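Local coordinates for Baccell_00875 (Bacteroides cellulosilyticus DSM 14838, PDB 5NO8), which is a polysaccharide lyase that probably removes the rhamnose caps of arabinogalactan proteins by cleaving the rhamnose-glucuronic acid linkage, at residues D99-V103 / I114-I118; K264-K269 / C332-T338. All coordinates share one frame; numbering follows the deposited sequence.

In the fold
The two contacts come in series along the chain and lie far apart, about 46 Å between centres and about 31 Å between nearest atoms. They share no sheet. Contact 1 belongs to the antiparallel sheet of the N-terminal part, where strands 102-107 and 110-119 form a hairpin. Its centre is about 34 Å from the centre of the chain. Contact 2 lies in the next sheet along the chain and pairs the outermost strand 266-268 with strand 326-335. It is nearer the middle of the molecule, and helix 338-352 starts from it. Contact 1 is a hairpin's end away from its turn, while contact 2 joins segments 63 residues apart, where strands give way to the helical part.

Contact 1: residues D99-V103 / I114-I118; sequences DGMKV and IKREI
Arg-116 NH1 is gripped by two carbonyl oxygens. One is Gly-100 O at 2.9 Å, the other is the O of Gly-38. Gly-100 O lies at the guanidinium edge, close to its plane, and the N-H points at it with a bend (137°). The side chain reaches this oxygen because CG stands beside the backbone N (chi1 -62°) and the chain then runs extended to NE. A salt bridge from NE to Glu-125 fixes the group further and probably balances its charge in this buried place. Val-103 CG2 also touches NH1, at 3.5 Å, and the two side chains meet at a slant.

Met-101 covers the other end of Arg-116. Its chain bends at chi2 and chi3 and crosses the aliphatic stem of the arginine at about a right angle. Its methyl CE rests 3.8 Å from Arg-116 CB and reaches on to Ile-118 CG1 at 4.1 Å. The backbone of Met-101 is held as well. Its O accepts from Arg-116 N at 2.8 Å. Its N donates to Asp-99 OD1 at 3.1 Å, from above the carboxylate plane, which makes an Asx turn. Gly-100, in the middle of that turn, has a positive phi that favours glycine.

Further along, Val-103 and Ile-114 form a hydrogen-bonded antiparallel pair. Val-103 N gives to Ile-114 O, and Ile-114 N gives to Val-103 O at 2.8 Å. Lys-102 and Lys-115 are the neighbouring non-hydrogen-bonded pair, with side chains on the face away from Val-103 and Ile-114. Strand 122-131 continues the sheet beyond 114-118, with Leu-123 packed on Arg-116 and Ile-118. The arrangement is that of an antiparallel beta hairpin, entered here through an Asx turn, with the buried Arg-116 tying that turn, through Gly-100 O, to Glu-125 of the next strand.

Contact 2: residues K264-K269 / C332-T338; sequences KYVFEK and CLVISNT
Phe-267 lays the edge of its ring against Cys-332, with CE2 4.0 Å from SG. The sulfur lies close to the ring plane, 85° off the normal. Tyr-265 meets the same sulfur obliquely through CD1, at 4.2 Å, making a second sulfur-aromatic contact. The Cys-332 sulfur can serve both rings because it stands beside its own backbone N (chi1 -61°).

Val-266 and Leu-333 pack on the other face of the sheet, CG2 to CB. Val-266 CG1 also meets Ile-335 CG2. The backbones pair in parallel. Leu-333 N gives to Tyr-265 O, Phe-267 N to Leu-333 O at 2.8 Å, and Ile-335 N to Phe-267 O. Lys-269 N bonds to Ile-335 O at 2.9 Å and more loosely to Ser-336 O, from above its carbonyl plane.

Glu-268 extends past the strand end to the start of helix 338-352. Its OE2 accepts from Thr-338 N at 2.8 Å, nearly straight (170°), and from Thr-338 OG1 at 2.9 Å. The two donors come from opposite faces of the carboxylate plane, on the anti side. A water adds a third bond to OE2. The helix start would probably favour the negative charge. With an alanine here, Thr-338 N and OG1 would probably lose the acceptor they share, leaving a gap beside Asn-337 CB.

The side chain of Asn-337 caps a backbone N of the helix's first turn, and ND2 bonds to Asp-340. A second water bridges Lys-269 O and Ser-336 O. The whole is a parallel pair at the edge of a mixed sheet, with strand 326-335 leading through Ser-336 and Asn-337 into an N-capped helix.

Contact 1: residues D99-V103 / I114-I118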
# COMPACT_ATOMS: atom_id res chain seq x y z
N ASP A 99 12.78 -33.87 16.89
CA ASP A 99 11.57 -33.39 16.20
C ASP A 99 11.62 -31.93 15.71
O ASP A 99 10.63 -31.44 15.16
CB ASP A 99 10.33 -33.62 17.07
CG ASP A 99 10.30 -32.78 18.35
OD1 ASP A 99 11.26 -32.02 18.68
OD2 ASP A 99 9.30 -32.93 19.08
N GLY A 100 12.75 -31.24 15.91
CA GLY A 100 12.90 -29.85 15.48
C GLY A 100 12.11 -28.84 16.29
O GLY A 100 12.06 -27.68 15.90
N MET A 101 11.51 -29.25 17.42
CA MET A 101 10.65 -28.33 18.19
C MET A 101 11.40 -27.57 19.26
O MET A 101 10.83 -26.68 19.90
CB MET A 101 9.48 -29.09 18.80
CG MET A 101 8.62 -29.74 17.72
SD MET A 101 7.87 -28.66 16.50
CE MET A 101 6.31 -28.32 17.33
N LYS A 102 12.67 -27.91 19.49
CA LYS A 102 13.51 -27.15 20.39
C LYS A 102 14.80 -26.91 19.65
O LYS A 102 15.43 -27.86 19.18
CB LYS A 102 13.79 -27.93 21.68
CG LYS A 102 14.72 -27.21 22.65
CD LYS A 102 15.60 -28.16 23.45
CE LYS A 102 16.61 -27.37 24.30
NZ LYS A 102 17.10 -28.16 25.47
N VAL A 103 15.19 -25.64 19.54
CA VAL A 103 16.40 -25.28 18.82
C VAL A 103 17.15 -24.25 19.65
O VAL A 103 16.56 -23.25 20.12
CB VAL A 103 16.10 -24.74 17.40
CG1 VAL A 103 17.34 -24.76 16.56
CG2 VAL A 103 15.01 -25.56 16.68
N ILE A 114 14.66 -21.37 20.85
CA ILE A 114 13.33 -21.45 20.30
C ILE A 114 12.62 -22.70 20.78
O ILE A 114 13.13 -23.80 20.57
CB ILE A 114 13.33 -21.47 18.76
CG1 ILE A 114 14.21 -20.34 18.23
CG2 ILE A 114 11.90 -21.33 18.25
CD1 ILE A 114 14.40 -20.34 16.73
N LYS A 115 11.46 -22.54 21.40
CA LYS A 115 10.60 -23.66 21.83
C LYS A 115 9.31 -23.58 21.05
O LYS A 115 8.63 -22.56 21.12
CB LYS A 115 10.34 -23.59 23.35
CG LYS A 115 11.60 -23.81 24.21
CD LYS A 115 11.33 -23.84 25.71
CE LYS A 115 11.40 -22.43 26.33
NZ LYS A 115 11.02 -22.47 27.76
N ARG A 116 8.99 -24.63 20.31
CA ARG A 116 7.77 -24.70 19.52
C ARG A 116 6.82 -25.76 20.06
O ARG A 116 7.26 -26.83 20.47
CB ARG A 116 8.09 -25.07 18.09
CG ARG A 116 8.95 -24.06 17.39
CD ARG A 116 9.49 -24.61 16.09
NE ARG A 116 10.33 -23.60 15.45
CZ ARG A 116 11.50 -23.82 14.86
NH1 ARG A 116 12.05 -25.03 14.83
NH2 ARG A 116 12.14 -22.80 14.28
N GLU A 117 5.54 -25.43 20.05
CA GLU A 117 4.52 -26.43 20.36
C GLU A 117 3.27 -26.19 19.55
O GLU A 117 2.99 -25.08 19.15
CB GLU A 117 4.29 -26.63 21.86
CG GLU A 117 3.64 -25.57 22.69
CD GLU A 117 3.50 -26.04 24.15
OE1 GLU A 117 2.76 -27.01 24.44
OE2 GLU A 117 4.15 -25.43 25.03
N ILE A 118 2.59 -27.28 19.19
CA ILE A 118 1.33 -27.18 18.49
C ILE A 118 0.31 -27.40 19.59
O ILE A 118 0.31 -28.46 20.22
CB ILE A 118 1.16 -28.24 17.39
CG1 ILE A 118 2.29 -28.19 16.36
CG2 ILE A 118 -0.21 -28.09 16.72
CD1 ILE A 118 2.31 -26.96 15.47

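Contact 2: residues K264-K269 / C332-T338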
# COMPACT_ATOMS: atom_id res chain seq x y z
N LYS A 264 -10.96 8.21 12.84
CA LYS A 264 -10.29 8.50 11.57
C LYS A 264 -8.81 8.47 11.86
O LYS A 264 -8.44 8.46 13.02
CB LYS A 264 -10.62 9.89 11.11
CG LYS A 264 -12.06 10.14 10.89
CD LYS A 264 -12.24 11.37 10.04
CE LYS A 264 -12.29 12.64 10.83
NZ LYS A 264 -13.37 13.48 10.19
N TYR A 265 -7.99 8.47 10.82
CA TYR A 265 -6.53 8.51 10.99
C TYR A 265 -5.89 9.77 10.52
O TYR A 265 -4.71 10.00 10.78
CB TYR A 265 -5.88 7.25 10.38
CG TYR A 265 -6.38 6.05 11.08
CD1 TYR A 265 -5.81 5.63 12.29
CD2 TYR A 265 -7.50 5.34 10.60
CE1 TYR A 265 -6.33 4.56 13.00
CE2 TYR A 265 -8.01 4.25 11.29
CZ TYR A 265 -7.42 3.85 12.49
OH TYR A 265 -7.94 2.81 13.21
N VAL A 266 -6.65 10.61 9.82
CA VAL A 266 -6.20 11.94 9.45
C VAL A 266 -7.29 12.91 9.90
O VAL A 266 -8.47 12.72 9.61
CB VAL A 266 -5.97 12.07 7.93
CG1 VAL A 266 -5.54 13.49 7.58
CG2 VAL A 266 -4.93 11.06 7.47
N PHE A 267 -6.87 13.93 10.65
CA PHE A 267 -7.74 14.92 11.27
C PHE A 267 -7.40 16.31 10.79
O PHE A 267 -6.24 16.61 10.57
CB PHE A 267 -7.52 14.90 12.77
CG PHE A 267 -7.96 13.64 13.40
CD1 PHE A 267 -9.30 13.47 13.75
CD2 PHE A 267 -7.08 12.57 13.53
CE1 PHE A 267 -9.74 12.28 14.30
CE2 PHE A 267 -7.52 11.38 14.10
CZ PHE A 267 -8.84 11.24 14.50
N GLU A 268 -8.41 17.18 10.63
CA GLU A 268 -8.19 18.61 10.52
C GLU A 268 -8.03 19.21 11.90
O GLU A 268 -8.64 18.75 12.87
CB GLU A 268 -9.37 19.31 9.82
CG GLU A 268 -9.61 18.81 8.41
CD GLU A 268 -10.71 19.61 7.72
OE1 GLU A 268 -11.68 19.98 8.40
OE2 GLU A 268 -10.59 19.89 6.52
N LYS A 269 -7.22 20.26 11.99
CA LYS A 269 -6.97 20.90 13.26
C LYS A 269 -8.31 21.34 13.86
O LYS A 269 -9.15 21.90 13.16
CB LYS A 269 -6.02 22.06 13.05
CG LYS A 269 -5.54 22.69 14.34
CD LYS A 269 -4.46 23.72 14.06
CE LYS A 269 -5.08 25.05 13.66
NZ LYS A 269 -3.97 26.00 13.41
N CYS A 332 -1.68 8.61 13.90
CA CYS A 332 -2.59 9.56 13.29
C CYS A 332 -1.83 10.77 12.78
O CYS A 332 -0.69 11.04 13.20
CB CYS A 332 -3.64 10.03 14.29
SG CYS A 332 -4.65 8.67 14.89
N LEU A 333 -2.47 11.53 11.89
CA LEU A 333 -1.90 12.74 11.34
C LEU A 333 -2.91 13.87 11.50
O LEU A 333 -4.10 13.66 11.26
CB LEU A 333 -1.61 12.56 9.84
CG LEU A 333 -0.99 13.73 9.09
CD1 LEU A 333 0.41 14.06 9.57
CD2 LEU A 333 -0.94 13.44 7.58
N VAL A 334 -2.42 15.03 11.88
CA VAL A 334 -3.19 16.27 11.88
C VAL A 334 -2.71 17.22 10.81
O VAL A 334 -1.50 17.52 10.71
CB VAL A 334 -3.19 16.95 13.28
CG1 VAL A 334 -4.09 18.18 13.28
CG2 VAL A 334 -3.68 15.98 14.31
N ILE A 335 -3.65 17.69 9.99
CA ILE A 335 -3.34 18.67 8.95
C ILE A 335 -4.07 19.97 9.32
O ILE A 335 -4.98 19.94 10.13
CB ILE A 335 -3.74 18.16 7.54
CG1 ILE A 335 -5.25 18.00 7.43
CG2 ILE A 335 -3.03 16.85 7.22
CD1 ILE A 335 -5.70 17.68 6.02
N SER A 336 -3.70 21.10 8.71
CA SER A 336 -4.32 22.39 9.01
C SER A 336 -5.80 22.30 8.69
O SER A 336 -6.65 22.39 9.57
CB SER A 336 -3.69 23.53 8.17
OG SER A 336 -3.73 23.22 6.74
N ASN A 337 -6.09 22.11 7.40
CA ASN A 337 -7.40 21.69 6.94
C ASN A 337 -7.32 21.30 5.48
O ASN A 337 -6.45 21.77 4.74
CB ASN A 337 -8.50 22.73 7.15
CG ASN A 337 -8.35 23.93 6.24
OD1 ASN A 337 -8.84 23.94 5.10
ND2 ASN A 337 -7.68 24.94 6.75
N THR A 338 -8.23 20.43 5.10
CA THR A 338 -8.15 19.72 3.88
C THR A 338 -8.31 20.62 2.69
O THR A 338 -7.56 20.48 1.74
CB THR A 338 -9.20 18.60 3.83
OG1 THR A 338 -9.08 17.85 5.04
CG2 THR A 338 -8.96 17.71 2.68
O HOH W 1 -11.44 21.69 4.80
O HOH W 2 -9.01 23.22 10.63